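Local atomic coordinates of sugar isomerase (Sinorhizobium meliloti, PDB entry 3QC0), a protein that binds zinc within a xylose isomerase-like TIM barrel and probably catalyses the isomerisation of a sugar. Residues I164-G169 / I191-K196. Residues are numbered along the deposited sequence; the frame is centred on the assembly and turned at random.
Sequences ICETLG and IARAGK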
ATOM      1  N   ILE A 164     -12.482  -3.599  13.599  1.00 16.94           N
ATOM      2  CA  ILE A 164     -13.056  -4.921  13.625  1.00 18.29           C
ATOM      3  C   ILE A 164     -12.965  -5.503  15.037  1.00 18.52           C
ATOM      4  O   ILE A 164     -13.915  -6.127  15.478  1.00 19.50           O
ATOM      5  CB  ILE A 164     -12.361  -5.858  12.598  1.00 17.86           C
ATOM      6  CG1 ILE A 164     -12.542  -5.318  11.162  1.00 17.35           C
ATOM      7  CG2 ILE A 164     -12.825  -7.332  12.765  1.00 18.15           C
ATOM      8  CD1 ILE A 164     -11.663  -5.994  10.101  1.00 19.65           C
ATOM      9  N   CYS A 165     -11.832  -5.325  15.717  1.00 17.64           N
ATOM     10  CA  CYS A 165     -11.649  -5.785  17.108  1.00 19.05           C
ATOM     11  C   CYS A 165     -12.721  -5.183  17.975  1.00 21.00           C
ATOM     12  O   CYS A 165     -13.300  -5.875  18.808  1.00 23.08           O
ATOM     13  CB  CYS A 165     -10.267  -5.458  17.631  1.00 17.66           C
ATOM     14  SG  CYS A 165      -8.943  -6.396  16.911  1.00 18.15           S
ATOM     15  N   GLU A 166     -13.003  -3.899  17.795  1.00 20.44           N
ATOM     16  CA  GLU A 166     -14.049  -3.266  18.622  0.54 21.80           C
ATOM     17  C   GLU A 166     -15.424  -3.837  18.354  1.00 22.93           C
ATOM     18  O   GLU A 166     -16.263  -3.947  19.292  1.00 25.56           O
ATOM     19  CB  GLU A 166     -14.066  -1.757  18.394  0.54 21.63           C
ATOM     20  CG  GLU A 166     -12.890  -1.063  18.982  0.54 21.30           C
ATOM     21  CD  GLU A 166     -13.136   0.429  19.165  0.54 24.80           C
ATOM     22  OE1 GLU A 166     -13.298   1.158  18.159  0.54 22.24           O
ATOM     23  OE2 GLU A 166     -13.179   0.871  20.330  0.54 29.25           O
ATOM     24  N   THR A 167     -15.712  -4.190  17.112  1.00 24.21           N
ATOM     25  CA  THR A 167     -17.015  -4.723  16.697  1.00 26.27           C
ATOM     26  C   THR A 167     -17.240  -6.127  17.266  1.00 27.10           C
ATOM     27  O   THR A 167     -18.354  -6.489  17.711  1.00 28.35           O
ATOM     28  CB  THR A 167     -17.131  -4.790  15.176  1.00 27.23           C
ATOM     29  OG1 THR A 167     -17.076  -3.464  14.608  1.00 29.40           O
ATOM     30  CG2 THR A 167     -18.442  -5.468  14.734  1.00 29.39           C
ATOM     31  N   LEU A 168     -16.162  -6.902  17.297  1.00 24.72           N
ATOM     32  CA  LEU A 168     -16.289  -8.323  17.606  1.00 25.72           C
ATOM     33  C   LEU A 168     -16.121  -8.635  19.047  1.00 27.30           C
ATOM     34  O   LEU A 168     -16.581  -9.698  19.502  1.00 29.29           O
ATOM     35  CB  LEU A 168     -15.248  -9.097  16.820  1.00 23.71           C
ATOM     36  CG  LEU A 168     -15.536  -9.115  15.337  1.00 24.17           C
ATOM     37  CD1 LEU A 168     -14.467  -9.983  14.730  1.00 25.40           C
ATOM     38  CD2 LEU A 168     -16.977  -9.605  14.993  1.00 25.84           C
ATOM     39  N   GLY A 169     -15.360  -7.814  19.754  1.00 29.06           N
ATOM     40  CA  GLY A 169     -15.222  -7.946  21.176  1.00 30.85           C
ATOM     41  C   GLY A 169     -14.084  -8.826  21.644  1.00 30.70           C
ATOM     42  O   GLY A 169     -13.062  -8.949  21.007  1.00 29.82           O
ATOM     43  N   ILE A 191      -1.359   2.867  17.048  1.00 15.37           N
ATOM     44  CA  ILE A 191      -0.629   2.058  18.041  1.00 16.13           C
ATOM     45  C   ILE A 191      -1.106   2.414  19.448  1.00 17.25           C
ATOM     46  O   ILE A 191      -1.353   1.519  20.275  1.00 18.01           O
ATOM     47  CB  ILE A 191       0.873   2.218  17.924  1.00 16.89           C
ATOM     48  CG1 ILE A 191       1.386   1.578  16.626  1.00 15.58           C
ATOM     49  CG2 ILE A 191       1.626   1.549  19.095  1.00 16.00           C
ATOM     50  CD1 ILE A 191       2.883   1.848  16.328  1.00 17.33           C
ATOM     51  N   ALA A 192      -1.218   3.703  19.739  1.00 17.91           N
ATOM     52  CA  ALA A 192      -1.702   4.160  21.054  1.00 18.86           C
ATOM     53  C   ALA A 192      -3.101   3.647  21.310  1.00 19.02           C
ATOM     54  O   ALA A 192      -3.402   3.167  22.408  1.00 20.82           O
ATOM     55  CB  ALA A 192      -1.642   5.680  21.143  1.00 19.27           C
ATOM     56  N   ARG A 193      -3.963   3.704  20.297  1.00 18.71           N
ATOM     57  CA  ARG A 193      -5.328   3.175  20.358  1.00 18.62           C
ATOM     58  C   ARG A 193      -5.348   1.673  20.655  1.00 17.95           C
ATOM     59  O   ARG A 193      -6.104   1.224  21.547  1.00 19.94           O
ATOM     60  CB  ARG A 193      -6.078   3.447  19.059  1.00 18.37           C
ATOM     61  CG  ARG A 193      -7.511   2.964  19.033  1.00 19.43           C
ATOM     62  CD  ARG A 193      -8.108   3.217  17.682  1.00 18.55           C
ATOM     63  NE  ARG A 193      -9.360   2.551  17.504  1.00 19.15           N
ATOM     64  CZ  ARG A 193      -9.859   2.089  16.369  1.00 17.61           C
ATOM     65  NH1 ARG A 193      -9.209   2.269  15.220  1.00 18.22           N
ATOM     66  NH2 ARG A 193     -11.042   1.500  16.380  1.00 17.62           N
ATOM     67  N   ALA A 194      -4.501   0.909  19.966  1.00 17.54           N
ATOM     68  CA  ALA A 194      -4.375  -0.531  20.175  1.00 17.74           C
ATOM     69  C   ALA A 194      -4.026  -0.823  21.636  1.00 19.42           C
ATOM     70  O   ALA A 194      -4.535  -1.794  22.229  1.00 19.64           O
ATOM     71  CB  ALA A 194      -3.309  -1.132  19.260  1.00 17.71           C
ATOM     72  N   GLY A 195      -3.127  -0.013  22.185  1.00 20.74           N
ATOM     73  CA  GLY A 195      -2.692  -0.192  23.570  1.00 22.17           C
ATOM     74  C   GLY A 195      -3.843   0.057  24.520  1.00 22.70           C
ATOM     75  O   GLY A 195      -4.029  -0.702  25.503  1.00 23.32           O
ATOM     76  N   LYS A 196      -4.611   1.114  24.289  1.00 22.67           N
ATOM     77  CA  LYS A 196      -5.786   1.404  25.142  1.00 23.96           C
ATOM     78  C   LYS A 196      -6.842   0.297  25.107  1.00 23.21           C
ATOM     79  O   LYS A 196      -7.528   0.022  26.102  1.00 23.79           O
ATOM     80  CB  LYS A 196      -6.476   2.716  24.755  1.00 24.70           C
ATOM     81  CG  LYS A 196      -5.631   3.975  24.958  1.00 28.40           C
ATOM     82  CD  LYS A 196      -6.404   5.174  24.369  1.00 35.39           C
ATOM     83  CE  LYS A 196      -5.585   6.429  24.232  1.00 38.54           C
ATOM     84  NZ  LYS A 196      -6.502   7.557  23.824  1.00 40.02           N
TER
HETATM   85  O   HOH W   1     -11.051   2.961  19.855  1.00 27.90           O
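Glu166 and Arg193 reach for each other from two separate helices and meet in a salt bridge, a compact example of how helices outside a barrel can be tied by a charged pair. In one of two modelled conformers of Glu166, Arg193 NH2 donates to Glu166 OE1 over 2.9 Å, with an N-H...O angle of 148°. The carboxylate oxygen lies close to the guanidinium plane, at its edge, yet the carboxylate is turned 73° from that plane, and NH2 meets OE1 from above the carboxylate plane. This is therefore a single-point bridge. A water adds a second link, accepting from Arg193 NE at 2.9 Å and donating weakly to Glu166 OE2. With CG anti to the backbone N (chi1 -179°) and the chain extended to NE, Arg193 spans most of the gap. Its stronger partner is Asp163, one turn before Glu166, which forms a salt bridge with NH2; NH1 bonds to Gly159 O and Gln190 OE1. A methionine in place of Arg193 would probably leave Glu166 and Asp163 without their shared cation. Helices 158-168 and 187-196, joined through strand 172-177 and helix 178-181, pack outside the eight-stranded parallel barrel, Arg193 and Ala194 touching Leu162 and Ile191 touching Leu158.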